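Local coordinates for neck and C-terminal motor domain of Kar3 (Candida glabrata, PDB 4GKR), which is a kinesin-14 motor that probably hydrolyses ATP to drive minus-end-directed movement along microtubules during mitosis, at residues A[156-161]-A[203-208]; A[244-249]-A[263-268]; A[104-109]-A[331-336]; A[292-297]-A[320-325]. All coordinates share one frame; numbering follows the deposited sequence.

Interaction 1 (A[156-161]-A[203-208])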
loop_
_atom_site.group_PDB
_atom_site.type_symbol
_atom_site.label_atom_id
_atom_site.label_comp_id
_atom_site.label_asym_id
_atom_site.label_seq_id
_atom_site.Cartn_x
_atom_site.Cartn_y
_atom_site.Cartn_z
ATOM N N SER A 156 -15.332 -9.799 1.696
ATOM C CA SER A 156 -15.811 -8.654 2.452
ATOM C C SER A 156 -14.711 -7.624 2.605
ATOM O O SER A 156 -13.533 -7.916 2.394
ATOM C CB SER A 156 -16.359 -9.074 3.813
ATOM O OG SER A 156 -15.524 -10.039 4.415
ATOM N N CYS A 157 -15.098 -6.404 2.940
ATOM C CA CYS A 157 -14.121 -5.362 3.134
ATOM C C CYS A 157 -14.507 -4.379 4.224
ATOM O O CYS A 157 -15.657 -4.305 4.643
ATOM C CB CYS A 157 -13.864 -4.629 1.823
ATOM S SG CYS A 157 -15.163 -3.448 1.409
ATOM N N GLU A 158 -13.500 -3.638 4.661
ATOM C CA GLU A 158 -13.621 -2.576 5.623
ATOM C C GLU A 158 -12.729 -1.463 5.132
ATOM O O GLU A 158 -11.702 -1.710 4.500
ATOM C CB GLU A 158 -13.167 -3.043 7.005
ATOM C CG GLU A 158 -14.155 -3.956 7.699
ATOM C CD GLU A 158 -13.515 -5.204 8.299
ATOM O OE1 GLU A 158 -12.259 -5.283 8.357
ATOM O OE2 GLU A 158 -14.277 -6.116 8.719
ATOM N N PHE A 159 -13.119 -0.230 5.431
ATOM C CA PHE A 159 -12.413 0.932 4.963
ATOM C C PHE A 159 -12.292 1.884 6.132
ATOM O O PHE A 159 -13.284 2.474 6.571
ATOM C CB PHE A 159 -13.163 1.557 3.791
ATOM C CG PHE A 159 -12.366 2.572 3.019
ATOM C CD1 PHE A 159 -10.977 2.573 3.046
ATOM C CD2 PHE A 159 -13.010 3.523 2.252
ATOM C CE1 PHE A 159 -10.250 3.498 2.331
ATOM C CE2 PHE A 159 -12.289 4.458 1.535
ATOM C CZ PHE A 159 -10.903 4.450 1.578
ATOM N N ILE A 160 -11.079 2.005 6.666
ATOM C CA ILE A 160 -10.858 2.851 7.840
ATOM C C ILE A 160 -9.839 3.960 7.602
ATOM O O ILE A 160 -9.054 3.920 6.641
ATOM C CB ILE A 160 -10.488 2.045 9.115
ATOM C CG1 ILE A 160 -9.128 1.354 8.961
ATOM C CG2 ILE A 160 -11.594 1.051 9.474
ATOM C CD1 ILE A 160 -8.594 0.797 10.249
ATOM N N GLU A 161 -9.897 4.966 8.468
ATOM C CA GLU A 161 -8.937 6.059 8.479
ATOM C C GLU A 161 -8.403 6.172 9.890
ATOM O O GLU A 161 -9.163 6.097 10.862
ATOM C CB GLU A 161 -9.580 7.386 8.037
ATOM N N THR A 203 -13.559 -3.445 16.540
ATOM C CA THR A 203 -14.933 -3.408 17.010
ATOM C C THR A 203 -15.788 -2.286 16.396
ATOM O O THR A 203 -15.305 -1.173 16.139
ATOM C CB THR A 203 -14.985 -3.313 18.539
ATOM O OG1 THR A 203 -14.441 -2.056 18.961
ATOM C CG2 THR A 203 -14.195 -4.449 19.170
ATOM N N ASN A 204 -17.068 -2.610 16.165
ATOM C CA ASN A 204 -18.082 -1.692 15.625
ATOM C C ASN A 204 -17.775 -1.107 14.237
ATOM O O ASN A 204 -18.183 0.016 13.917
ATOM C CB ASN A 204 -18.362 -0.554 16.610
ATOM C CG ASN A 204 -18.666 -1.040 18.012
ATOM O OD1 ASN A 204 -19.552 -1.860 18.233
ATOM N ND2 ASN A 204 -17.937 -0.512 18.974
ATOM N N ILE A 205 -17.058 -1.863 13.411
ATOM C CA ILE A 205 -16.713 -1.397 12.077
ATOM C C ILE A 205 -17.696 -2.033 11.116
ATOM O O ILE A 205 -17.974 -3.228 11.229
ATOM C CB ILE A 205 -15.241 -1.725 11.749
ATOM C CG1 ILE A 205 -14.320 -0.804 12.544
ATOM C CG2 ILE A 205 -14.915 -1.534 10.287
ATOM C CD1 ILE A 205 -14.423 0.665 12.214
ATOM N N THR A 206 -18.276 -1.237 10.216
ATOM C CA THR A 206 -19.175 -1.832 9.238
ATOM C C THR A 206 -18.361 -2.581 8.217
ATOM O O THR A 206 -17.455 -2.044 7.568
ATOM C CB THR A 206 -20.223 -0.883 8.592
ATOM O OG1 THR A 206 -19.624 0.363 8.238
ATOM C CG2 THR A 206 -21.433 -0.652 9.554
ATOM N N THR A 207 -18.644 -3.867 8.153
ATOM C CA THR A 207 -18.019 -4.707 7.171
ATOM C C THR A 207 -19.055 -4.895 6.078
ATOM O O THR A 207 -20.177 -5.370 6.307
ATOM C CB THR A 207 -17.429 -6.012 7.780
ATOM O OG1 THR A 207 -17.327 -7.041 6.780
ATOM C CG2 THR A 207 -18.263 -6.504 8.972
ATOM N N CYS A 208 -18.672 -4.433 4.901
ATOM C CA CYS A 208 -19.483 -4.526 3.728
ATOM C C CYS A 208 -19.154 -5.823 2.971
ATOM O O CYS A 208 -17.994 -6.078 2.639
ATOM C CB CYS A 208 -19.216 -3.294 2.881
ATOM S SG CYS A 208 -19.845 -3.391 1.201
#

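Interaction 2 (A[244-249]-A[263-268])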
loop_
_atom_site.group_PDB
_atom_site.type_symbol
_atom_site.label_atom_id
_atom_site.label_comp_id
_atom_site.label_asym_id
_atom_site.label_seq_id
_atom_site.Cartn_x
_atom_site.Cartn_y
_atom_site.Cartn_z
ATOM N N ILE A 244 -6.814 2.898 5.300
ATOM C CA ILE A 244 -6.647 1.471 5.114
ATOM C C ILE A 244 -7.894 0.814 4.536
ATOM O O ILE A 244 -8.989 0.905 5.092
ATOM C CB ILE A 244 -6.209 0.807 6.423
ATOM C CG1 ILE A 244 -4.964 1.505 6.948
ATOM C CG2 ILE A 244 -5.850 -0.653 6.179
ATOM C CD1 ILE A 244 -4.940 1.634 8.445
ATOM N N PHE A 245 -7.716 0.154 3.405
ATOM C CA PHE A 245 -8.764 -0.661 2.840
ATOM C C PHE A 245 -8.440 -2.128 3.119
ATOM O O PHE A 245 -7.377 -2.606 2.757
ATOM C CB PHE A 245 -8.863 -0.386 1.354
ATOM C CG PHE A 245 -10.183 -0.755 0.768
ATOM C CD1 PHE A 245 -10.405 -2.043 0.266
ATOM C CD2 PHE A 245 -11.212 0.171 0.714
ATOM C CE1 PHE A 245 -11.635 -2.403 -0.272
ATOM C CE2 PHE A 245 -12.446 -0.186 0.177
ATOM C CZ PHE A 245 -12.654 -1.477 -0.324
ATOM N N ILE A 246 -9.324 -2.839 3.805
ATOM C CA ILE A 246 -9.038 -4.225 4.166
ATOM C C ILE A 246 -9.993 -5.122 3.407
ATOM O O ILE A 246 -11.206 -4.946 3.490
ATOM C CB ILE A 246 -9.205 -4.501 5.674
ATOM C CG1 ILE A 246 -8.368 -3.539 6.511
ATOM C CG2 ILE A 246 -8.776 -5.921 5.999
ATOM C CD1 ILE A 246 -8.426 -3.808 8.008
ATOM N N ILE A 247 -9.446 -6.072 2.657
ATOM C CA ILE A 247 -10.257 -7.071 1.986
ATOM C C ILE A 247 -10.008 -8.442 2.616
ATOM O O ILE A 247 -8.878 -8.873 2.758
ATOM C CB ILE A 247 -9.919 -7.120 0.492
ATOM C CG1 ILE A 247 -9.924 -5.699 -0.076
ATOM C CG2 ILE A 247 -10.864 -8.064 -0.243
ATOM C CD1 ILE A 247 -9.285 -5.567 -1.447
ATOM N N HIS A 248 -11.077 -9.107 3.011
ATOM C CA HIS A 248 -10.996 -10.445 3.527
ATOM C C HIS A 248 -11.488 -11.373 2.453
ATOM O O HIS A 248 -12.555 -11.131 1.846
ATOM C CB HIS A 248 -11.866 -10.581 4.766
ATOM C CG HIS A 248 -11.347 -9.836 5.973
ATOM N ND1 HIS A 248 -10.778 -10.462 7.025
ATOM C CD2 HIS A 248 -11.350 -8.478 6.283
ATOM C CE1 HIS A 248 -10.432 -9.555 7.958
ATOM N NE2 HIS A 248 -10.778 -8.341 7.503
ATOM N N LEU A 249 -10.716 -12.437 2.205
ATOM C CA LEU A 249 -11.065 -13.473 1.243
ATOM C C LEU A 249 -11.246 -14.792 1.935
ATOM O O LEU A 249 -10.283 -15.320 2.480
ATOM C CB LEU A 249 -9.940 -13.662 0.241
ATOM C CG LEU A 249 -9.757 -12.709 -0.911
ATOM C CD1 LEU A 249 -9.172 -13.547 -2.036
ATOM C CD2 LEU A 249 -11.089 -12.096 -1.308
ATOM N N ILE A 263 -5.991 -12.010 3.609
ATOM C CA ILE A 263 -6.246 -10.610 3.822
ATOM C C ILE A 263 -5.352 -9.845 2.856
ATOM O O ILE A 263 -4.220 -10.261 2.601
ATOM C CB ILE A 263 -5.895 -10.220 5.259
ATOM C CG1 ILE A 263 -6.643 -11.112 6.246
ATOM C CG2 ILE A 263 -6.226 -8.759 5.514
ATOM C CD1 ILE A 263 -5.777 -11.587 7.400
ATOM N N LEU A 264 -5.882 -8.759 2.297
ATOM C CA LEU A 264 -5.101 -7.775 1.554
ATOM C C LEU A 264 -5.300 -6.450 2.249
ATOM O O LEU A 264 -6.430 -6.050 2.479
ATOM C CB LEU A 264 -5.588 -7.632 0.121
ATOM C CG LEU A 264 -5.538 -8.854 -0.784
ATOM C CD1 LEU A 264 -6.904 -9.509 -0.879
ATOM C CD2 LEU A 264 -5.094 -8.456 -2.173
ATOM N N ASN A 265 -4.226 -5.757 2.588
ATOM C CA ASN A 265 -4.382 -4.470 3.244
ATOM C C ASN A 265 -3.816 -3.433 2.326
ATOM O O ASN A 265 -2.623 -3.454 2.072
ATOM C CB ASN A 265 -3.629 -4.432 4.569
ATOM C CG ASN A 265 -3.992 -5.578 5.469
ATOM O OD1 ASN A 265 -4.890 -5.471 6.297
ATOM N ND2 ASN A 265 -3.313 -6.698 5.296
ATOM N N LEU A 266 -4.654 -2.543 1.809
ATOM C CA LEU A 266 -4.175 -1.570 0.857
ATOM C C LEU A 266 -4.131 -0.289 1.600
ATOM O O LEU A 266 -5.164 0.212 2.015
ATOM C CB LEU A 266 -5.078 -1.510 -0.376
ATOM C CG LEU A 266 -5.290 -2.933 -0.923
ATOM C CD1 LEU A 266 -6.541 -3.064 -1.756
ATOM C CD2 LEU A 266 -4.075 -3.450 -1.679
ATOM N N VAL A 267 -2.921 0.224 1.801
ATOM C CA VAL A 267 -2.701 1.336 2.714
ATOM C C VAL A 267 -2.178 2.595 2.015
ATOM O O VAL A 267 -1.241 2.545 1.247
ATOM C CB VAL A 267 -1.777 0.909 3.877
ATOM C CG1 VAL A 267 -1.622 2.028 4.898
ATOM C CG2 VAL A 267 -2.331 -0.331 4.570
ATOM N N ASP A 268 -2.810 3.719 2.299
ATOM C CA ASP A 268 -2.466 5.028 1.766
ATOM C C ASP A 268 -2.010 5.829 2.994
ATOM O O ASP A 268 -2.834 6.280 3.778
ATOM C CB ASP A 268 -3.756 5.606 1.128
ATOM C CG ASP A 268 -3.642 7.086 0.711
ATOM O OD1 ASP A 268 -2.516 7.636 0.720
ATOM O OD2 ASP A 268 -4.691 7.716 0.356
#

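Interaction 3 (A[104-109]-A[331-336])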
loop_
_atom_site.group_PDB
_atom_site.type_symbol
_atom_site.label_atom_id
_atom_site.label_comp_id
_atom_site.label_asym_id
_atom_site.label_seq_id
_atom_site.Cartn_x
_atom_site.Cartn_y
_atom_site.Cartn_z
ATOM N N ASP A 104 -3.865 -18.234 -2.361
ATOM C CA ASP A 104 -3.032 -19.280 -1.713
ATOM C C ASP A 104 -2.946 -19.095 -0.182
ATOM O O ASP A 104 -2.097 -19.703 0.470
ATOM C CB ASP A 104 -1.587 -19.274 -2.261
ATOM C CG ASP A 104 -1.460 -19.855 -3.678
ATOM O OD1 ASP A 104 -1.814 -21.038 -3.898
ATOM O OD2 ASP A 104 -0.959 -19.134 -4.575
ATOM N N GLY A 105 -3.791 -18.243 0.386
ATOM C CA GLY A 105 -3.767 -18.018 1.824
ATOM C C GLY A 105 -2.669 -17.119 2.376
ATOM O O GLY A 105 -2.418 -17.128 3.565
ATOM N N TYR A 106 -2.011 -16.332 1.531
ATOM C CA TYR A 106 -1.031 -15.368 2.029
ATOM C C TYR A 106 -1.731 -14.089 2.433
ATOM O O TYR A 106 -2.744 -13.706 1.840
ATOM C CB TYR A 106 0.019 -15.026 0.976
ATOM C CG TYR A 106 1.049 -16.096 0.736
ATOM C CD1 TYR A 106 0.842 -17.091 -0.224
ATOM C CD2 TYR A 106 2.240 -16.113 1.455
ATOM C CE1 TYR A 106 1.786 -18.067 -0.451
ATOM C CE2 TYR A 106 3.191 -17.092 1.233
ATOM C CZ TYR A 106 2.960 -18.059 0.278
ATOM O OH TYR A 106 3.910 -19.034 0.059
ATOM N N ASN A 107 -1.176 -13.419 3.437
ATOM C CA ASN A 107 -1.543 -12.051 3.710
ATOM C C ASN A 107 -0.651 -11.097 2.955
ATOM O O ASN A 107 0.540 -11.357 2.733
ATOM C CB ASN A 107 -1.492 -11.773 5.204
ATOM C CG ASN A 107 -2.549 -12.551 5.973
ATOM O OD1 ASN A 107 -3.556 -13.019 5.405
ATOM N ND2 ASN A 107 -2.333 -12.689 7.273
ATOM N N VAL A 108 -1.242 -9.979 2.559
ATOM C CA VAL A 108 -0.592 -9.037 1.661
ATOM C C VAL A 108 -0.797 -7.620 2.173
ATOM O O VAL A 108 -1.888 -7.277 2.661
ATOM C CB VAL A 108 -1.167 -9.187 0.236
ATOM C CG1 VAL A 108 -0.659 -8.099 -0.675
ATOM C CG2 VAL A 108 -0.811 -10.546 -0.341
ATOM N N CYS A 109 0.257 -6.807 2.067
ATOM C CA CYS A 109 0.190 -5.375 2.357
ATOM C C CYS A 109 0.781 -4.596 1.211
ATOM O O CYS A 109 1.907 -4.872 0.796
ATOM C CB CYS A 109 1.028 -5.046 3.562
ATOM S SG CYS A 109 0.233 -5.325 5.139
ATOM N N ILE A 331 3.898 -10.380 9.669
ATOM C CA ILE A 331 4.803 -11.456 10.090
ATOM C C ILE A 331 4.676 -12.674 9.202
ATOM O O ILE A 331 3.768 -12.749 8.385
ATOM C CB ILE A 331 4.562 -11.978 11.527
ATOM C CG1 ILE A 331 3.083 -12.251 11.780
ATOM C CG2 ILE A 331 5.210 -11.084 12.572
ATOM C CD1 ILE A 331 2.843 -13.610 12.401
ATOM N N GLY A 332 5.577 -13.635 9.409
ATOM C CA GLY A 332 5.539 -14.924 8.742
ATOM C C GLY A 332 5.705 -14.860 7.239
ATOM O O GLY A 332 6.546 -14.122 6.715
ATOM N N SER A 333 4.889 -15.643 6.543
ATOM C CA SER A 333 4.950 -15.735 5.098
ATOM C C SER A 333 4.401 -14.480 4.395
ATOM O O SER A 333 4.451 -14.374 3.168
ATOM C CB SER A 333 4.180 -16.974 4.662
ATOM O OG SER A 333 2.928 -17.049 5.330
ATOM N N SER A 334 3.899 -13.526 5.172
ATOM C CA SER A 334 3.268 -12.324 4.626
ATOM C C SER A 334 4.111 -11.600 3.582
ATOM O O SER A 334 5.315 -11.510 3.712
ATOM C CB SER A 334 2.891 -11.358 5.751
ATOM O OG SER A 334 1.890 -11.926 6.572
ATOM N N LYS A 335 3.455 -11.072 2.554
ATOM C CA LYS A 335 4.143 -10.339 1.496
ATOM C C LYS A 335 3.806 -8.850 1.510
ATOM O O LYS A 335 2.655 -8.453 1.671
ATOM C CB LYS A 335 3.844 -10.966 0.132
ATOM C CG LYS A 335 3.961 -12.483 0.117
ATOM C CD LYS A 335 4.108 -13.004 -1.303
ATOM C CE LYS A 335 3.743 -14.480 -1.412
ATOM N NZ LYS A 335 4.803 -15.393 -0.903
ATOM N N THR A 336 4.827 -8.026 1.359
ATOM C CA THR A 336 4.646 -6.587 1.416
ATOM C C THR A 336 5.239 -5.907 0.192
ATOM O O THR A 336 6.264 -6.320 -0.337
ATOM C CB THR A 336 5.257 -6.008 2.717
ATOM O OG1 THR A 336 4.516 -6.504 3.844
ATOM C CG2 THR A 336 5.216 -4.458 2.723
HETATM O O HOH W 1 0.957 -14.437 4.858
#

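Interaction 4 (A[292-297]-A[320-325]). With EDO (1,2-ethanediol), chain E.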
loop_
_atom_site.group_PDB
_atom_site.type_symbol
_atom_site.label_atom_id
_atom_site.label_comp_id
_atom_site.label_asym_id
_atom_site.label_seq_id
_atom_site.Cartn_x
_atom_site.Cartn_y
_atom_site.Cartn_z
ATOM N N ASN A 292 4.645 11.463 12.333
ATOM C CA ASN A 292 6.059 11.137 12.428
ATOM C C ASN A 292 6.327 9.827 13.208
ATOM O O ASN A 292 7.038 8.943 12.706
ATOM C CB ASN A 292 6.862 12.320 13.014
ATOM C CG ASN A 292 7.209 13.385 11.966
ATOM O OD1 ASN A 292 7.442 13.072 10.797
ATOM N ND2 ASN A 292 7.259 14.650 12.387
ATOM N N LYS A 293 5.760 9.682 14.410
ATOM C CA LYS A 293 6.025 8.473 15.219
ATOM C C LYS A 293 5.543 7.186 14.531
ATOM O O LYS A 293 6.305 6.236 14.415
ATOM C CB LYS A 293 5.498 8.586 16.656
ATOM N N SER A 294 4.316 7.156 14.031
ATOM C CA SER A 294 3.864 5.959 13.321
ATOM C C SER A 294 4.588 5.651 11.977
ATOM O O SER A 294 4.618 4.503 11.551
ATOM C CB SER A 294 2.346 5.950 13.156
ATOM O OG SER A 294 1.978 6.567 11.963
ATOM N N LEU A 295 5.183 6.641 11.317
ATOM C CA LEU A 295 5.949 6.328 10.105
ATOM C C LEU A 295 7.294 5.698 10.440
ATOM O O LEU A 295 7.689 4.728 9.808
ATOM C CB LEU A 295 6.108 7.547 9.180
ATOM C CG LEU A 295 4.812 8.065 8.542
ATOM C CD1 LEU A 295 5.053 9.396 7.858
ATOM C CD2 LEU A 295 4.179 7.078 7.575
ATOM N N SER A 296 7.983 6.241 11.441
ATOM C CA SER A 296 9.220 5.659 11.949
ATOM C C SER A 296 8.973 4.266 12.450
ATOM O O SER A 296 9.803 3.388 12.275
ATOM C CB SER A 296 9.757 6.448 13.139
ATOM O OG SER A 296 10.128 7.756 12.775
ATOM N N CYS A 297 7.852 4.053 13.119
ATOM C CA CYS A 297 7.674 2.782 13.757
ATOM C C CYS A 297 7.384 1.722 12.680
ATOM O O CYS A 297 7.860 0.595 12.756
ATOM C CB CYS A 297 6.616 2.880 14.848
ATOM S SG CYS A 297 6.225 1.282 15.587
ATOM N N SER A 320 3.030 1.370 17.813
ATOM C CA SER A 320 2.118 2.273 17.125
ATOM C C SER A 320 0.865 1.551 16.654
ATOM O O SER A 320 0.880 0.340 16.373
ATOM C CB SER A 320 2.801 2.966 15.934
ATOM O OG SER A 320 2.774 2.165 14.754
ATOM N N LYS A 321 -0.216 2.302 16.520
ATOM C CA LYS A 321 -1.480 1.706 16.174
ATOM C C LYS A 321 -1.419 1.028 14.822
ATOM O O LYS A 321 -1.982 -0.054 14.639
ATOM C CB LYS A 321 -2.572 2.760 16.167
ATOM C CG LYS A 321 -3.957 2.171 15.990
ATOM C CD LYS A 321 -4.994 3.047 16.651
ATOM C CE LYS A 321 -5.426 2.486 17.980
ATOM N NZ LYS A 321 -6.495 3.340 18.563
ATOM N N LEU A 322 -0.733 1.663 13.877
ATOM C CA LEU A 322 -0.734 1.198 12.503
ATOM C C LEU A 322 -0.096 -0.166 12.426
ATOM O O LEU A 322 -0.641 -1.073 11.823
ATOM C CB LEU A 322 0.006 2.187 11.599
ATOM C CG LEU A 322 0.155 1.891 10.096
ATOM C CD1 LEU A 322 -1.167 1.632 9.380
ATOM C CD2 LEU A 322 0.822 3.110 9.501
ATOM N N THR A 323 1.066 -0.320 13.042
ATOM C CA THR A 323 1.743 -1.600 12.993
ATOM C C THR A 323 1.051 -2.639 13.876
ATOM O O THR A 323 1.137 -3.834 13.600
ATOM C CB THR A 323 3.210 -1.470 13.417
ATOM O OG1 THR A 323 3.274 -0.695 14.617
ATOM C CG2 THR A 323 4.007 -0.766 12.331
ATOM N N TYR A 324 0.378 -2.187 14.936
ATOM C CA TYR A 324 -0.357 -3.087 15.808
ATOM C C TYR A 324 -1.589 -3.626 15.111
ATOM O O TYR A 324 -1.923 -4.791 15.230
ATOM C CB TYR A 324 -0.734 -2.389 17.108
ATOM C CG TYR A 324 -1.298 -3.316 18.157
ATOM C CD1 TYR A 324 -0.483 -4.264 18.803
ATOM C CD2 TYR A 324 -2.637 -3.248 18.514
ATOM C CE1 TYR A 324 -0.994 -5.123 19.752
ATOM C CE2 TYR A 324 -3.150 -4.092 19.481
ATOM C CZ TYR A 324 -2.324 -5.025 20.088
ATOM O OH TYR A 324 -2.848 -5.856 21.034
ATOM N N LEU A 325 -2.257 -2.777 14.355
ATOM C CA LEU A 325 -3.385 -3.220 13.558
ATOM C C LEU A 325 -3.005 -4.222 12.475
ATOM O O LEU A 325 -3.738 -5.183 12.220
ATOM C CB LEU A 325 -4.044 -2.009 12.920
ATOM C CG LEU A 325 -5.037 -2.210 11.790
ATOM C CD1 LEU A 325 -6.248 -2.981 12.305
ATOM C CD2 LEU A 325 -5.433 -0.828 11.308
HETATM C C1 EDO E . -1.277 7.253 14.089
HETATM O O1 EDO E . -1.691 8.221 13.122
HETATM C C2 EDO E . -1.605 5.858 13.574
HETATM O O2 EDO E . -0.774 4.855 14.172
#

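Interaction 1 (A[156-161]-A[203-208])
Glu158 lies across Ile205 and alongside Thr207, so that one side chain of strand 156-161 serves two neighbours of segment 203-208. Its aliphatic part does the apolar work: Glu158 CG rests against Ile205 CG2 at 3.6 Å, the two chains crossing at a slant. The chain then bends at its second torsion (chi2 133°) and runs next to Thr207, both pointing the same way, with Glu158 OE2 3.3 Å from Thr207 CB. Farther along, Ile160 meets the other branch of the same isoleucine, CG2 to Ile205 CD1 at 4.0 Å, and here the chains are about perpendicular. Segment 203-208 flanks one edge of strand 156-161 in the central sheet of the kinesin motor fold; the other edge of that strand pairs with strand 242-252 through bonds such as that of Glu158 with Ile246. Cys157 and Cys208 form an antiparallel hydrogen-bonded pair: Cys157 N donates to Cys208 O at 2.9 Å, and Cys208 N returns a bond to Cys157 O at 3.0 Å. Both cysteine side chains stand on one sheet face, with Cys157 SG 4.3 Å from Cys208 CB. Thr206 instead points away from the strand, and its hydroxyl is bonded to Asp169.

Interaction 2 (A[244-249]-A[263-268])
Ile246 and Ile263 share a first torsion: each has CG1 beside the backbone N (chi1 -55°), which leaves CG2 anti to N and sets the two methyls against each other, Ile246 CG2 to Ile263 CG2 at 3.8 Å, in side chains that lie abreast. Val267 differs: CG1 is the branch anti to N (chi1 -176°), and CG2 meets Ile244 CG2 at 3.9 Å. Between these pairs on the same face, Asn265 bends toward strand 244-249 so that its OD1 sits 3.9 Å from Ile246 CG2, while ND2 is bonded to Val108 O on the adjoining strand.

On the opposite face, Ile247 CD1 reaches aslant to Leu266 CD1 at 3.7 Å, and Leu264 CD1 touches both Ile247 CB and Leu249 CG. The Phe245 ring swings away from strand 263-268. It takes Ile247 CG1 at its edge, in plane, and meets the ring of Phe159, while helix 131-147 packs on this face through Ile136 and Val132.

The backbones are almost antiparallel (169°), with axes 4.8 Å apart. Two hydrogen-bonded pairs join them: Phe245 and Leu266 exchange N-H···O bonds, each 2.9 Å between N and O, and Ile247 and Leu264 do likewise at 3.0 Å. Strand 263-268 ends at Asp268, whose OD2 is bonded to Thr121 of the ADP pocket. The whole is a beta hairpin in the central sheet of the kinesin motor domain, its second strand leading into the switch II sequence that begins at Asp268.

Interaction 3 (A[104-109]-A[331-336])
Tyr106 and Lys335 form a cation-pi pair at the N-terminal end of two parallel strands. The lysine chain is extended until its last torsion, where it bends (chi4 -77°) and brings NZ over one face of the tyrosine ring, 3.6 Å from the centroid and displaced toward the rim. Lys335 CE is more nearly central, 13° off the ring normal, and makes a CH-pi contact with the same ring. Tyr106 CG is anti to its carbonyl carbon (chi1 -75°), which turns the ring toward segment 331-336. There Ser333 O comes to the ring edge, near its plane, at 3.3 Å from Tyr106 CD2, and Ser333 CB touches CE2.

The strands belong to the parallel part of the central sheet of the P-loop NTPase fold, and strand 108-113 leads to the loop that holds ADP. Their pairing begins with Lys335 N to Asn107 O at 2.9 Å and continues with Cys109 N to Lys335 O. Lys335 thus bonds through both its backbone N and O, to residues on either side of Val108. Cys109 and Thr336 point to the other face, with CB of the first near OG1 of the second.

A type II' turn from Ile331 to Ser334, with positive phi at Gly332, precedes the second strand. Its backbone bond, Ser334 N to Ile331 O, is weak; Ser334 OG donates to the same oxygen at 2.7 Å, and accepts from a water at 3.2 Å. That water also accepts from Asn107 N at 2.8 Å, bridging the segments. The Asn107 amide group faces elsewhere, its OD1 bonded to Ile263 N and its ND2 to Tyr328 O.

Interaction 4 (A[292-297]-A[320-325])
The N-cap of helix 321-326, Ser320, packs against Cys297 and Ser294 of helix 291-306, the relay helix of the kinesin switch II region. Cys297 SG is anti to its backbone N (chi1 174°) and projects from the helix to meet two hydroxyls: it lies 3.7 Å from Ser320 OG and equally far from Thr323 OG1. These are packing distances, and the contact between the helices is van der Waals packing of small side chains. One turn earlier, Ser294 CB faces Ser320 CB at 4.1 Å. Beyond it, Leu322 CD2 comes only loosely near Ser294 OG, which is itself bonded to His242 NE2.

In kinesins these two helices and the loop joining them form much of the microtubule-binding face, and the same is probable here by family resemblance. At the start of the second helix, Ser320 OG sits between its own N and carbonyl carbon (chi1 84°) and donates to Thr323 OG1 at 2.9 Å. The threonine hydroxyl passes a bond on to Phe317 O, so the two hydroxyls form a short hydrogen-bond chain that holds both side chains beside the cysteine sulfur. Ser320 O, in turn, accepts from Tyr324 N at 3.0 Å, an i to i+4 bond of the first helical turn.

An ethanediol, probably from the crystallisation liquor, lies at this helix start. Its O2 receives a weak bond from Leu322 N at 3.2 Å, bent to 132° at the hydrogen, and also approaches Ser294 CB at 3.5 Å. The Leu322 side chain packs on His242 and Ile244 of strand 242-252.

Interactions 1, 2 and 3 are seams of one sheet: strand 152-163 neighbours 242-252, and strand 259-268 neighbours 108-113. Interaction 2 is the buried middle, with mostly aliphatic side chains on both faces and four backbone bonds. Interactions 1 and 3 are partly exposed, and each carries two direct backbone bonds. There polar groups join the packing, a glutamate chain in one and a cation-pi pair with a bridging water in the other. Interaction 4 is a buried contact of two helices; its second helix packs on the sheet, Leu325 touching Ile160 of interaction 1 and Ile244 of interaction 2. Along the chain, the other three all fall inside the loop closed by interaction 3.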